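Local coordinates for possible protein of nuclear scaffold (PDB 3KAE) that probably serves, through its N-terminal tetratricopeptide-repeat domain, as a homodimerising scaffold subunit (Cdc27) of the anaphase-promoting complex, at residues Met37-Ser40 with Ile41-Leu45; Pro149-Asn152 with Leu153-Glu156. One frame throughout, in Å; residues are numbered along the deposited sequence.

Contact 1 (Met37-Ser40 with Ile41-Leu45); sequences MLMS and IVLYL
Met37 O accepts the amide of Ile41, with N and O 2.9 Å apart. Three more i to i+4 bonds follow, and the straightest is Val42 N to Leu38 O, with an N-H...O angle of 176°. This is one continuous alpha-helix, 36-45, in a tetratricopeptide-repeat domain.

Its side chains meet one turn apart. Met37 is bent at chi2 and chi3, which brings its terminal methyl round to Ile41: CE lies 3.7 Å from Ile41 CG1, and the two side chains cross. Ile41 CG1 stands beside its own backbone N (chi1 -63°) and also packs 3.4 Å from Met37 O. Leu38 and Val42 run side by side and point the same way. Their methyls, Leu38 CD1 and Val42 CG2, are 4.0 Å apart. Met39 CG and Leu43 CD2 are 4.3 Å apart, a looser contact.

Around this helix, Val42 and Leu43 rest on Ile22 of helix 18-31, while Met37 reaches Leu56 of helix 49-57. Tyr44 sets its ring edge-to-face with Tyr67, and it also packs on Arg16 of the second subunit. With the carbonyls of Met37 to Ser40 taken up by amides one turn on, the buried turn offers its neighbours mainly hydrocarbon.

Contact 2 (Pro149-Asn152 with Leu153-Glu156); sequences PVEN and LLLE
Val150 and Leu154 form the tight side of this contact, on the last turns of alpha-helix 147-155 in the tetratricopeptide-repeat domain. Their side chains lie side by side and point the same way, with Val150 CG1 4.0 Å from Leu154 CD1. Leu154 also sets CG 3.2 Å from Val150 O, the oxygen that also accepts the amide of Leu154. The same pair faces helix 176-190, where Val150 touches Val181 and Leu154 touches Ile185.

Leu153 packs differently, against the backbone. Its CG stands beside its own backbone N (chi1 -72°), which lays it 3.1 Å from Pro149 O. That oxygen takes the amide of Leu153 at 2.8 Å, N to O.

Leu155 is the loose part. It is exposed, and it touches the preceding turn mainly through CB, against Glu151 O. The polar side chains meet little within the contact but are held by partners outside it. Glu151 is partly exposed, and its carboxylate crosses Leu154 obliquely, OE2 4.0 Å from Leu154 CD1. OE2 bonds Tyr180 and OE1 bonds Asn213, both on later helices, and OE1 also makes a weak bond to a glycerol, probably from the crystallisation liquor. Asn152 turns its ND2 back to Ser148 O, and Glu156 forms a salt bridge with Arg130 of helix 130-143.

The backbone bonds change too. The donors to Glu151 O and Asn152 O sit well above the carbonyl planes. In the last of them, Glu156 N lies 3.1 Å from Asn152 O, with an N-H...O angle of 139°.

Overall arrangement
Contact 1 comes first along the chain, on helix 36-45, and closes before contact 2 opens on helix 147-155. Their centres are about 31 Å apart, and their nearest atoms about 15 Å, so they do not touch. They lie on opposite sides of the chain's centre and share no helix, but both belong to the same all-helical N-terminal domain. The touching residues of contact 1 are buried, between helices 18-31, 49-57 and 62-74. Contact 2 is partly buried, between helices 130-143 and 176-190, and no other protein chain touches it. Contact 1 thus lies in the early part of the domain, its last residues also touching the partner subunit, and contact 2 in the later part.

Contact 1 (Met37-Ser40 with Ile41-Leu45)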
ATOM      1  N   MET C  37      10.469  -8.717  -9.286  1.00 55.42           N
ATOM      2  CA  MET C  37       9.095  -8.284  -9.249  1.00 75.14           C
ATOM      3  C   MET C  37       8.809  -7.804  -7.833  1.00 69.33           C
ATOM      4  O   MET C  37       8.280  -6.711  -7.642  1.00 52.94           O
ATOM      5  CB  MET C  37       8.183  -9.453  -9.627  1.00 69.89           C
ATOM      6  CG  MET C  37       6.735  -9.095  -9.986  1.00 72.20           C
ATOM      7  SD  MET C  37       6.528  -7.799 -11.233  1.00 65.72           S
ATOM      8  CE  MET C  37       5.938  -6.448 -10.193  1.00 46.52           C
ATOM      9  N   LEU C  38       9.202  -8.616  -6.851  1.00 61.59           N
ATOM     10  CA  LEU C  38       8.943  -8.351  -5.427  1.00 54.86           C
ATOM     11  C   LEU C  38       9.489  -6.997  -4.983  1.00 48.91           C
ATOM     12  O   LEU C  38       8.836  -6.239  -4.253  1.00 59.67           O
ATOM     13  CB  LEU C  38       9.559  -9.461  -4.568  1.00 56.97           C
ATOM     14  CG  LEU C  38       9.473  -9.331  -3.042  1.00 52.35           C
ATOM     15  CD1 LEU C  38       8.044  -9.047  -2.582  1.00 43.92           C
ATOM     16  CD2 LEU C  38       9.983 -10.591  -2.372  1.00 48.04           C
ATOM     17  N   MET C  39      10.703  -6.720  -5.427  1.00 58.49           N
ATOM     18  CA  MET C  39      11.349  -5.448  -5.194  1.00 58.22           C
ATOM     19  C   MET C  39      10.479  -4.327  -5.759  1.00 46.64           C
ATOM     20  O   MET C  39      10.238  -3.317  -5.104  1.00 50.31           O
ATOM     21  CB  MET C  39      12.711  -5.468  -5.896  1.00 61.22           C
ATOM     22  CG  MET C  39      13.454  -4.158  -5.893  1.00 62.65           C
ATOM     23  SD  MET C  39      14.013  -3.670  -4.265  1.00 71.93           S
ATOM     24  CE  MET C  39      15.414  -2.659  -4.731  1.00 55.18           C
ATOM     25  N   SER C  40      10.031  -4.512  -6.995  1.00 50.75           N
ATOM     26  CA  SER C  40       9.193  -3.536  -7.666  1.00 50.81           C
ATOM     27  C   SER C  40       7.897  -3.250  -6.885  1.00 47.97           C
ATOM     28  O   SER C  40       7.493  -2.102  -6.709  1.00 42.79           O
ATOM     29  CB  SER C  40       8.841  -4.049  -9.060  1.00 57.07           C
ATOM     30  OG  SER C  40       9.948  -3.976  -9.922  1.00 65.75           O
ATOM     31  N   ILE C  41       7.257  -4.314  -6.427  1.00 42.12           N
ATOM     32  CA  ILE C  41       6.029  -4.213  -5.640  1.00 36.17           C
ATOM     33  C   ILE C  41       6.230  -3.430  -4.357  1.00 47.90           C
ATOM     34  O   ILE C  41       5.550  -2.431  -4.126  1.00 49.62           O
ATOM     35  CB  ILE C  41       5.467  -5.606  -5.336  1.00 38.57           C
ATOM     36  CG1 ILE C  41       5.086  -6.295  -6.647  1.00 44.79           C
ATOM     37  CG2 ILE C  41       4.254  -5.510  -4.428  1.00 47.12           C
ATOM     38  CD1 ILE C  41       4.409  -7.615  -6.473  1.00 52.13           C
ATOM     39  N   VAL C  42       7.198  -3.854  -3.547  1.00 48.79           N
ATOM     40  CA  VAL C  42       7.455  -3.200  -2.275  1.00 50.47           C
ATOM     41  C   VAL C  42       7.803  -1.732  -2.484  1.00 34.44           C
ATOM     42  O   VAL C  42       7.412  -0.862  -1.702  1.00 44.26           O
ATOM     43  CB  VAL C  42       8.528  -3.952  -1.470  1.00 56.69           C
ATOM     44  CG1 VAL C  42       8.862  -3.201  -0.197  1.00 65.99           C
ATOM     45  CG2 VAL C  42       8.051  -5.359  -1.149  1.00 44.52           C
ATOM     46  N   LEU C  43       8.494  -1.445  -3.575  1.00 35.92           N
ATOM     47  CA  LEU C  43       8.812  -0.061  -3.919  1.00 42.99           C
ATOM     48  C   LEU C  43       7.517   0.700  -4.261  1.00 56.20           C
ATOM     49  O   LEU C  43       7.341   1.870  -3.885  1.00 47.59           O
ATOM     50  CB  LEU C  43       9.768  -0.049  -5.116  1.00 48.86           C
ATOM     51  CG  LEU C  43      11.108   0.705  -5.127  1.00 59.06           C
ATOM     52  CD1 LEU C  43      11.706   0.901  -3.758  1.00 39.50           C
ATOM     53  CD2 LEU C  43      12.111  -0.031  -6.026  1.00 48.27           C
ATOM     54  N   TYR C  44       6.618   0.036  -4.989  1.00 57.97           N
ATOM     55  CA  TYR C  44       5.328   0.638  -5.329  1.00 45.39           C
ATOM     56  C   TYR C  44       4.581   0.931  -4.029  1.00 40.27           C
ATOM     57  O   TYR C  44       4.141   2.054  -3.795  1.00 38.36           O
ATOM     58  CB  TYR C  44       4.493  -0.268  -6.248  1.00 50.20           C
ATOM     59  CG  TYR C  44       3.104   0.292  -6.495  1.00 54.38           C
ATOM     60  CD1 TYR C  44       2.867   1.184  -7.542  1.00 41.75           C
ATOM     61  CD2 TYR C  44       2.042  -0.026  -5.652  1.00 43.22           C
ATOM     62  CE1 TYR C  44       1.615   1.719  -7.759  1.00 62.36           C
ATOM     63  CE2 TYR C  44       0.776   0.495  -5.876  1.00 43.56           C
ATOM     64  CZ  TYR C  44       0.573   1.368  -6.926  1.00 56.32           C
ATOM     65  OH  TYR C  44      -0.663   1.909  -7.135  1.00 54.95           O
ATOM     66  N   LEU C  45       4.490  -0.071  -3.163  1.00 32.33           N
ATOM     67  CA  LEU C  45       3.792   0.092  -1.896  1.00 31.07           C
ATOM     68  C   LEU C  45       4.345   1.240  -1.068  1.00 45.13           C
ATOM     69  O   LEU C  45       3.615   1.871  -0.307  1.00 53.27           O
ATOM     70  CB  LEU C  45       3.809  -1.200  -1.089  1.00 39.06           C
ATOM     71  CG  LEU C  45       2.993  -2.345  -1.696  1.00 43.71           C
ATOM     72  CD1 LEU C  45       3.295  -3.667  -0.972  1.00 32.40           C
ATOM     73  CD2 LEU C  45       1.476  -2.019  -1.682  1.00 49.48           C
TER

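Contact 2 (Pro149-Asn152 with Leu153-Glu156)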
ATOM      1  N   PRO C 149     -15.708   1.093 -12.877  1.00 49.42           N
ATOM      2  CA  PRO C 149     -16.645   0.896 -13.989  1.00 49.93           C
ATOM      3  C   PRO C 149     -18.105   1.152 -13.538  1.00 63.31           C
ATOM      4  O   PRO C 149     -18.847   1.886 -14.205  1.00 48.86           O
ATOM      5  CB  PRO C 149     -16.421  -0.576 -14.384  1.00 42.83           C
ATOM      6  CG  PRO C 149     -15.043  -0.879 -13.921  1.00 54.00           C
ATOM      7  CD  PRO C 149     -14.849  -0.087 -12.658  1.00 43.08           C
ATOM      8  N   VAL C 150     -18.489   0.578 -12.401  1.00 51.29           N
ATOM      9  CA  VAL C 150     -19.824   0.772 -11.860  1.00 48.22           C
ATOM     10  C   VAL C 150     -20.164   2.252 -11.638  1.00 53.90           C
ATOM     11  O   VAL C 150     -21.188   2.734 -12.137  1.00 48.80           O
ATOM     12  CB  VAL C 150     -20.046  -0.034 -10.562  1.00 52.36           C
ATOM     13  CG1 VAL C 150     -21.357   0.375  -9.893  1.00 52.01           C
ATOM     14  CG2 VAL C 150     -20.052  -1.520 -10.871  1.00 41.26           C
ATOM     15  N   GLU C 151     -19.311   2.979 -10.915  1.00 46.83           N
ATOM     16  CA  GLU C 151     -19.622   4.381 -10.611  1.00 45.81           C
ATOM     17  C   GLU C 151     -19.656   5.290 -11.845  1.00 44.31           C
ATOM     18  O   GLU C 151     -20.436   6.248 -11.899  1.00 46.09           O
ATOM     19  CB  GLU C 151     -18.704   4.945  -9.519  1.00 39.85           C
ATOM     20  CG  GLU C 151     -18.954   4.305  -8.150  1.00 57.91           C
ATOM     21  CD  GLU C 151     -20.360   4.626  -7.598  1.00 71.85           C
ATOM     22  OE1 GLU C 151     -20.633   5.795  -7.241  1.00 61.82           O
ATOM     23  OE2 GLU C 151     -21.198   3.709  -7.512  1.00 48.92           O
ATOM     24  N   ASN C 152     -18.810   4.974 -12.826  1.00 43.55           N
ATOM     25  CA  ASN C 152     -18.721   5.742 -14.060  1.00 44.18           C
ATOM     26  C   ASN C 152     -19.859   5.427 -15.017  1.00 60.81           C
ATOM     27  O   ASN C 152     -20.318   6.305 -15.753  1.00 47.06           O
ATOM     28  CB  ASN C 152     -17.379   5.508 -14.773  1.00 50.57           C
ATOM     29  CG  ASN C 152     -16.273   6.345 -14.196  1.00 57.21           C
ATOM     30  OD1 ASN C 152     -16.127   7.514 -14.537  1.00 47.14           O
ATOM     31  ND2 ASN C 152     -15.499   5.758 -13.288  1.00 40.94           N
ATOM     32  N   LEU C 153     -20.276   4.166 -15.027  1.00 59.26           N
ATOM     33  CA  LEU C 153     -21.387   3.750 -15.856  1.00 57.54           C
ATOM     34  C   LEU C 153     -22.707   4.273 -15.287  1.00 64.58           C
ATOM     35  O   LEU C 153     -23.579   4.738 -16.036  1.00 53.83           O
ATOM     36  CB  LEU C 153     -21.397   2.232 -16.025  1.00 55.14           C
ATOM     37  CG  LEU C 153     -20.276   1.733 -16.941  1.00 60.47           C
ATOM     38  CD1 LEU C 153     -20.331   0.215 -17.099  1.00 66.46           C
ATOM     39  CD2 LEU C 153     -20.343   2.423 -18.300  1.00 53.58           C
ATOM     40  N   LEU C 154     -22.849   4.228 -13.966  1.00 47.71           N
ATOM     41  CA  LEU C 154     -24.014   4.831 -13.343  1.00 49.11           C
ATOM     42  C   LEU C 154     -24.060   6.327 -13.646  1.00 61.78           C
ATOM     43  O   LEU C 154     -25.081   6.873 -14.076  1.00 64.75           O
ATOM     44  CB  LEU C 154     -24.030   4.584 -11.845  1.00 42.93           C
ATOM     45  CG  LEU C 154     -24.285   3.141 -11.408  1.00 58.24           C
ATOM     46  CD1 LEU C 154     -24.287   3.046  -9.891  1.00 47.58           C
ATOM     47  CD2 LEU C 154     -25.584   2.597 -11.978  1.00 62.19           C
ATOM     48  N   LEU C 155     -22.940   6.989 -13.420  1.00 65.07           N
ATOM     49  CA  LEU C 155     -22.819   8.413 -13.691  1.00 59.33           C
ATOM     50  C   LEU C 155     -23.256   8.769 -15.111  1.00 63.98           C
ATOM     51  O   LEU C 155     -23.903   9.796 -15.328  1.00 71.86           O
ATOM     52  CB  LEU C 155     -21.372   8.856 -13.458  1.00 66.59           C
ATOM     53  CG  LEU C 155     -21.033  10.298 -13.818  1.00 69.22           C
ATOM     54  CD1 LEU C 155     -21.772  11.230 -12.897  1.00 62.95           C
ATOM     55  CD2 LEU C 155     -19.527  10.542 -13.737  1.00 79.35           C
ATOM     56  N   GLU C 156     -22.909   7.918 -16.075  1.00 55.68           N
ATOM     57  CA  GLU C 156     -23.223   8.177 -17.480  1.00 74.00           C
ATOM     58  C   GLU C 156     -24.568   7.582 -17.890  1.00 79.49           C
ATOM     59  O   GLU C 156     -24.968   7.689 -19.044  1.00 87.24           O
ATOM     60  CB  GLU C 156     -22.122   7.613 -18.388  1.00 72.97           C
ATOM     61  CG  GLU C 156     -20.744   8.251 -18.199  1.00 80.22           C
ATOM     62  CD  GLU C 156     -20.709   9.699 -18.636  1.00 93.80           C
ATOM     63  OE1 GLU C 156     -21.660  10.142 -19.322  1.00109.68           O
ATOM     64  OE2 GLU C 156     -19.730  10.395 -18.292  1.00 80.50           O
TER